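Local coordinates for PvdO (Pseudomonas aeruginosa, PDB 5HHA), which probably acts in the periplasm in maturation of the pyoverdine chromophore, has a formylglycine-generating-enzyme-like fold and binds calcium, at residues 247-252 / 276-281; 38-43 / 82-87. One frame throughout, in Å; residues are numbered along the deposited sequence.

Contact 1. Residues 247-252 / 276-281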
loop_
_atom_site.group_PDB
_atom_site.type_symbol
_atom_site.label_atom_id
_atom_site.label_comp_id
_atom_site.label_asym_id
_atom_site.label_seq_id
_atom_site.Cartn_x
_atom_site.Cartn_y
_atom_site.Cartn_z
ATOM N N VAL A 247 10.958 -9.307 1.182
ATOM C CA VAL A 247 10.090 -8.545 2.052
ATOM C C VAL A 247 8.660 -8.603 1.522
ATOM O O VAL A 247 8.424 -8.992 0.393
ATOM C CB VAL A 247 10.556 -7.072 2.161
ATOM C CG1 VAL A 247 11.929 -6.975 2.855
ATOM C CG2 VAL A 247 10.537 -6.369 0.805
ATOM N N GLN A 248 7.708 -8.238 2.360
ATOM C CA GLN A 248 6.298 -8.257 1.980
ATOM C C GLN A 248 5.916 -7.031 1.168
ATOM O O GLN A 248 6.420 -5.922 1.393
ATOM C CB GLN A 248 5.404 -8.285 3.233
ATOM C CG GLN A 248 5.665 -9.436 4.180
ATOM C CD GLN A 248 5.181 -10.826 3.747
ATOM O OE1 GLN A 248 4.487 -11.026 2.745
ATOM N NE2 GLN A 248 5.548 -11.789 4.515
ATOM N N ILE A 249 4.968 -7.228 0.256
ATOM C CA ILE A 249 4.257 -6.149 -0.419
ATOM C C ILE A 249 2.762 -6.440 -0.280
ATOM O O ILE A 249 2.340 -7.593 -0.083
ATOM C CB ILE A 249 4.684 -6.000 -1.901
ATOM C CG1 ILE A 249 4.469 -7.299 -2.660
ATOM C CG2 ILE A 249 6.136 -5.569 -1.984
ATOM C CD1 ILE A 249 4.811 -7.217 -4.167
ATOM N N ARG A 250 1.946 -5.402 -0.350
ATOM C CA ARG A 250 0.513 -5.530 -0.113
ATOM C C ARG A 250 -0.299 -4.823 -1.184
ATOM O O ARG A 250 0.189 -3.942 -1.899
ATOM C CB ARG A 250 0.145 -4.984 1.265
ATOM C CG ARG A 250 0.364 -6.026 2.384
ATOM C CD ARG A 250 -0.525 -7.262 2.170
ATOM N NE ARG A 250 -0.570 -8.138 3.339
ATOM C CZ ARG A 250 -1.639 -8.333 4.092
ATOM N NH1 ARG A 250 -2.830 -7.798 3.832
ATOM N NH2 ARG A 250 -1.528 -9.169 5.097
ATOM N N GLY A 251 -1.574 -5.171 -1.246
ATOM C CA GLY A 251 -2.502 -4.616 -2.211
ATOM C C GLY A 251 -2.490 -5.420 -3.490
ATOM O O GLY A 251 -2.268 -6.623 -3.505
ATOM N N ASN A 252 -2.796 -4.742 -4.590
ATOM C CA ASN A 252 -2.851 -5.401 -5.894
ATOM C C ASN A 252 -2.699 -4.325 -6.961
ATOM O O ASN A 252 -3.116 -3.191 -6.746
ATOM C CB ASN A 252 -4.195 -6.126 -6.044
ATOM C CG ASN A 252 -4.200 -7.124 -7.169
ATOM O OD1 ASN A 252 -3.164 -7.672 -7.537
ATOM N ND2 ASN A 252 -5.381 -7.418 -7.673
ATOM N N ASP A 276 6.853 -0.958 -12.226
ATOM C CA ASP A 276 5.815 0.007 -12.554
ATOM C C ASP A 276 4.452 -0.344 -11.925
ATOM O O ASP A 276 3.418 0.281 -12.192
ATOM C CB ASP A 276 5.706 0.154 -14.076
ATOM C CG ASP A 276 5.171 -1.083 -14.764
ATOM O OD1 ASP A 276 4.604 -1.971 -14.101
ATOM O OD2 ASP A 276 5.282 -1.140 -16.014
ATOM N N TRP A 277 4.503 -1.345 -11.034
ATOM C CA TRP A 277 3.338 -1.910 -10.372
ATOM C C TRP A 277 3.501 -1.919 -8.849
ATOM O O TRP A 277 2.599 -2.382 -8.161
ATOM C CB TRP A 277 3.114 -3.334 -10.886
ATOM C CG TRP A 277 4.289 -4.221 -10.751
ATOM C CD1 TRP A 277 5.390 -4.298 -11.560
ATOM C CD2 TRP A 277 4.483 -5.188 -9.722
ATOM N NE1 TRP A 277 6.260 -5.245 -11.091
ATOM C CE2 TRP A 277 5.723 -5.811 -9.964
ATOM C CE3 TRP A 277 3.726 -5.607 -8.618
ATOM C CZ2 TRP A 277 6.212 -6.819 -9.153
ATOM C CZ3 TRP A 277 4.229 -6.607 -7.807
ATOM C CH2 TRP A 277 5.444 -7.202 -8.085
ATOM N N ILE A 278 4.624 -1.408 -8.325
ATOM C CA ILE A 278 4.832 -1.297 -6.881
ATOM C C ILE A 278 5.079 0.149 -6.510
ATOM O O ILE A 278 6.046 0.765 -6.987
ATOM C CB ILE A 278 6.034 -2.151 -6.326
ATOM C CG1 ILE A 278 6.013 -3.579 -6.860
ATOM C CG2 ILE A 278 5.980 -2.129 -4.813
ATOM C CD1 ILE A 278 7.277 -4.354 -6.503
ATOM N N GLY A 279 4.204 0.679 -5.670
ATOM C CA GLY A 279 4.351 1.999 -5.073
ATOM C C GLY A 279 4.425 1.845 -3.553
ATOM O O GLY A 279 4.982 0.862 -3.053
ATOM N N PHE A 280 3.853 2.801 -2.815
ATOM C CA PHE A 280 3.996 2.766 -1.360
ATOM C C PHE A 280 3.139 3.793 -0.697
ATOM O O PHE A 280 2.772 4.798 -1.308
ATOM C CB PHE A 280 5.446 2.972 -0.924
ATOM C CG PHE A 280 6.010 4.337 -1.268
ATOM C CD1 PHE A 280 6.456 4.631 -2.555
ATOM C CD2 PHE A 280 6.153 5.315 -0.288
ATOM C CE1 PHE A 280 7.012 5.856 -2.849
ATOM C CE2 PHE A 280 6.701 6.552 -0.583
ATOM C CZ PHE A 280 7.144 6.815 -1.859
ATOM N N ARG A 281 2.805 3.530 0.560
ATOM C CA ARG A 281 2.279 4.539 1.466
ATOM C C ARG A 281 3.364 4.840 2.508
ATOM O O ARG A 281 4.343 4.115 2.647
ATOM C CB ARG A 281 1.013 4.040 2.163
ATOM C CG ARG A 281 -0.128 3.805 1.234
ATOM C CD ARG A 281 -1.361 3.274 1.957
ATOM N NE ARG A 281 -2.246 2.713 0.972
ATOM C CZ ARG A 281 -3.276 3.337 0.404
ATOM N NH1 ARG A 281 -3.711 4.516 0.838
ATOM N NH2 ARG A 281 -3.910 2.749 -0.598
#
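The delta methyl of Ile-249 meets the six-membered ring of Trp-277, with CD1 of Ile-249 3.7 Å from CZ3 of Trp-277 and slightly farther from CH2. This is the tight side of the contact. The two side chains cross at about a right angle, and the methyl reaches the benzo part of the indole obliquely. Ile-249 holds CG1 between its backbone N and carbonyl carbon (chi1 57°) and then runs straight on (chi2 177°), which carries the methyl toward the indole. A long, branched aliphatic residue suits this place, because the CA atoms of Ile-249 and Ile-278 are 8.1 Å apart and only side chains can close the distance.

Within 276-281, CG1 of Ile-278 lies over one face of the indole, offset toward the rim, and helps to fix the ring. Strands 247-251 and 278-285 belong to the mixed sheet of this FGE-sulfatase family domain but do not pair directly. Strand 218-221 runs between them, antiparallel to the first and parallel to the second, and its Trp-220 touches both isoleucines. Tyr-218 from the same strand meets Trp-277 with the ring planes nearly perpendicular.

Looser is the approach of the two isoleucines, whose CD1 atoms, of Ile-249 and Ile-278, stay 4.4 Å apart. Both are buried, as befits purely aliphatic side chains, whereas Trp-277 is partly exposed, and its large indole gives Ile-249 a broad apolar surface to pack on. OD1 of Asp-276 lies at the ring edge, in the plane, and its other oxygen, OD2, makes a salt bridge with Arg-109.

Contact 2. Residues 38-43 / 82-87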
loop_
_atom_site.group_PDB
_atom_site.type_symbol
_atom_site.label_atom_id
_atom_site.label_comp_id
_atom_site.label_asym_id
_atom_site.label_seq_id
_atom_site.Cartn_x
_atom_site.Cartn_y
_atom_site.Cartn_z
ATOM N N ASP A 38 3.692 19.894 -0.219
ATOM C CA ASP A 38 4.188 18.806 -1.063
ATOM C C ASP A 38 4.072 17.462 -0.384
ATOM O O ASP A 38 4.421 16.445 -0.972
ATOM C CB ASP A 38 5.687 19.029 -1.344
ATOM C CG ASP A 38 5.938 19.975 -2.492
ATOM O OD1 ASP A 38 5.149 19.976 -3.463
ATOM O OD2 ASP A 38 6.947 20.704 -2.428
ATOM N N CYS A 39 3.631 17.460 0.872
ATOM C CA CYS A 39 3.610 16.251 1.688
ATOM C C CYS A 39 2.346 15.448 1.431
ATOM O O CYS A 39 1.305 16.029 1.080
ATOM C CB CYS A 39 3.632 16.614 3.168
ATOM S SG CYS A 39 5.183 17.340 3.751
ATOM N N PRO A 40 2.424 14.117 1.625
ATOM C CA PRO A 40 1.221 13.310 1.387
ATOM C C PRO A 40 0.087 13.636 2.346
ATOM O O PRO A 40 0.337 13.950 3.501
ATOM C CB PRO A 40 1.716 11.880 1.603
ATOM C CG PRO A 40 3.193 11.923 1.408
ATOM C CD PRO A 40 3.606 13.287 1.894
ATOM N N GLU A 41 -1.139 13.553 1.870
ATOM C CA GLU A 41 -2.301 13.698 2.741
ATOM C C GLU A 41 -2.428 12.487 3.654
ATOM O O GLU A 41 -2.496 11.341 3.177
ATOM C CB GLU A 41 -3.552 13.868 1.905
ATOM C CG GLU A 41 -3.520 15.186 1.105
ATOM C CD GLU A 41 -4.668 15.352 0.134
ATOM O OE1 GLU A 41 -5.658 14.612 0.203
ATOM O OE2 GLU A 41 -4.590 16.245 -0.738
ATOM N N MET A 42 -2.435 12.739 4.954
ATOM C CA MET A 42 -2.463 11.696 5.963
ATOM C C MET A 42 -3.848 11.605 6.587
ATOM O O MET A 42 -4.559 12.621 6.730
ATOM C CB MET A 42 -1.453 12.029 7.037
ATOM C CG MET A 42 -0.064 12.239 6.513
ATOM S SD MET A 42 0.628 10.850 5.601
ATOM C CE MET A 42 0.826 9.632 6.928
ATOM N N VAL A 43 -4.253 10.396 6.966
ATOM C CA VAL A 43 -5.508 10.193 7.676
ATOM C C VAL A 43 -5.213 9.425 8.961
ATOM O O VAL A 43 -4.419 8.483 8.988
ATOM C CB VAL A 43 -6.574 9.476 6.788
ATOM C CG1 VAL A 43 -6.114 8.071 6.341
ATOM C CG2 VAL A 43 -7.923 9.410 7.494
ATOM N N TYR A 82 -3.846 8.095 0.379
ATOM C CA TYR A 82 -3.530 7.605 -0.956
ATOM C C TYR A 82 -2.147 6.962 -0.939
ATOM O O TYR A 82 -1.348 7.208 -0.028
ATOM C CB TYR A 82 -3.460 8.763 -1.949
ATOM C CG TYR A 82 -4.673 9.653 -1.969
ATOM C CD1 TYR A 82 -5.911 9.144 -2.304
ATOM C CD2 TYR A 82 -4.588 11.016 -1.673
ATOM C CE1 TYR A 82 -7.027 9.951 -2.358
ATOM C CE2 TYR A 82 -5.709 11.831 -1.723
ATOM C CZ TYR A 82 -6.913 11.272 -2.045
ATOM O OH TYR A 82 -8.026 12.083 -2.095
ATOM N N GLN A 83 -1.856 6.158 -1.943
ATOM C CA GLN A 83 -0.491 5.871 -2.292
ATOM C C GLN A 83 0.240 7.202 -2.538
ATOM O O GLN A 83 -0.359 8.182 -3.011
ATOM C CB GLN A 83 -0.475 4.979 -3.532
ATOM C CG GLN A 83 -0.933 3.543 -3.233
ATOM C CD GLN A 83 -2.046 3.003 -4.124
ATOM O OE1 GLN A 83 -2.509 3.635 -5.075
ATOM N NE2 GLN A 83 -2.461 1.769 -3.811
ATOM N N VAL A 84 1.518 7.242 -2.185
ATOM C CA VAL A 84 2.301 8.443 -2.447
ATOM C C VAL A 84 2.316 8.676 -3.947
ATOM O O VAL A 84 2.458 7.741 -4.724
ATOM C CB VAL A 84 3.694 8.308 -1.858
ATOM C CG1 VAL A 84 4.604 9.479 -2.295
ATOM C CG2 VAL A 84 3.614 8.255 -0.335
ATOM N N THR A 85 2.127 9.923 -4.369
ATOM C CA THR A 85 1.942 10.189 -5.790
ATOM C C THR A 85 3.240 10.469 -6.514
ATOM O O THR A 85 4.265 10.759 -5.899
ATOM C CB THR A 85 1.039 11.404 -6.039
ATOM O OG1 THR A 85 1.726 12.579 -5.587
ATOM C CG2 THR A 85 -0.330 11.269 -5.353
ATOM N N ALA A 86 3.175 10.384 -7.829
ATOM C CA ALA A 86 4.317 10.729 -8.668
ATOM C C ALA A 86 4.794 12.154 -8.405
ATOM O O ALA A 86 6.000 12.401 -8.354
ATOM C CB ALA A 86 3.969 10.562 -10.120
ATOM N N GLY A 87 3.873 13.098 -8.245
ATOM C CA GLY A 87 4.263 14.469 -7.981
ATOM C C GLY A 87 4.900 14.612 -6.625
ATOM O O GLY A 87 5.825 15.411 -6.432
HETATM O O HOH W 1 -2.126 10.399 0.655
HETATM O O HOH W 2 -7.508 14.767 -2.637
#
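Glu-41 brings its carboxylate to the edge of the Tyr-82 ring, near the ring plane, with OE1 of Glu-41 3.4 Å from CE2 of Tyr-82. The two side chains slant across one another, carboxylate and ring planes 56° apart. An extended chain beyond CG (chi2 174°) gives Glu-41 the reach to do this, and its acidic end suits the place because OE1 also forms a salt bridge with Arg-81. Water 2 hydrogen-bonds to the hydroxyl OH of Tyr-82 at 2.8 Å and gives a weak bond to OE1 of Glu-41.

Between the backbones, water 1 takes the N-H of Tyr-82 (N to water 2.9 Å) and donates to the carbonyl O of Glu-41 (2.7 Å). It lies where segment 38-43 enters strand 42-52 and segment 82-87 leaves strand 77-80, an antiparallel pair in the domain's mixed sheet; the water thus bridges the two segments beside that pairing.

Farther along, the contact is wholly apolar. CG of Pro-40 faces CG2 of Val-84 at 4.1 Å, the compact proline ring set obliquely to the valine. Helix 131-145 also packs against Pro-40, through Tyr-137 and Leu-141, and Phe-280 against Val-84, so small apolar groups fit here.

Contacts 1 and 2 have centres 15 Å apart and reach the same mixed sheet. They meet through strand 278-285: the carbonyl O of Phe-280 and the N of Val-84, 2.9 Å apart, probably form a hydrogen bond, and NH1 of Arg-281 packs 3.4 Å from the carbonyl carbon C of Tyr-82. Arg-281 and Gln-83 are further tied through Glu-219, which accepts from NE of the first and NE2 of the second. Contact 1 lies deeper, about 5 Å from the centre of the chain against 12 Å for contact 2. Neither supplies a calcium ligand; the side chain of Trp-277 is about 12 Å from the calcium ion.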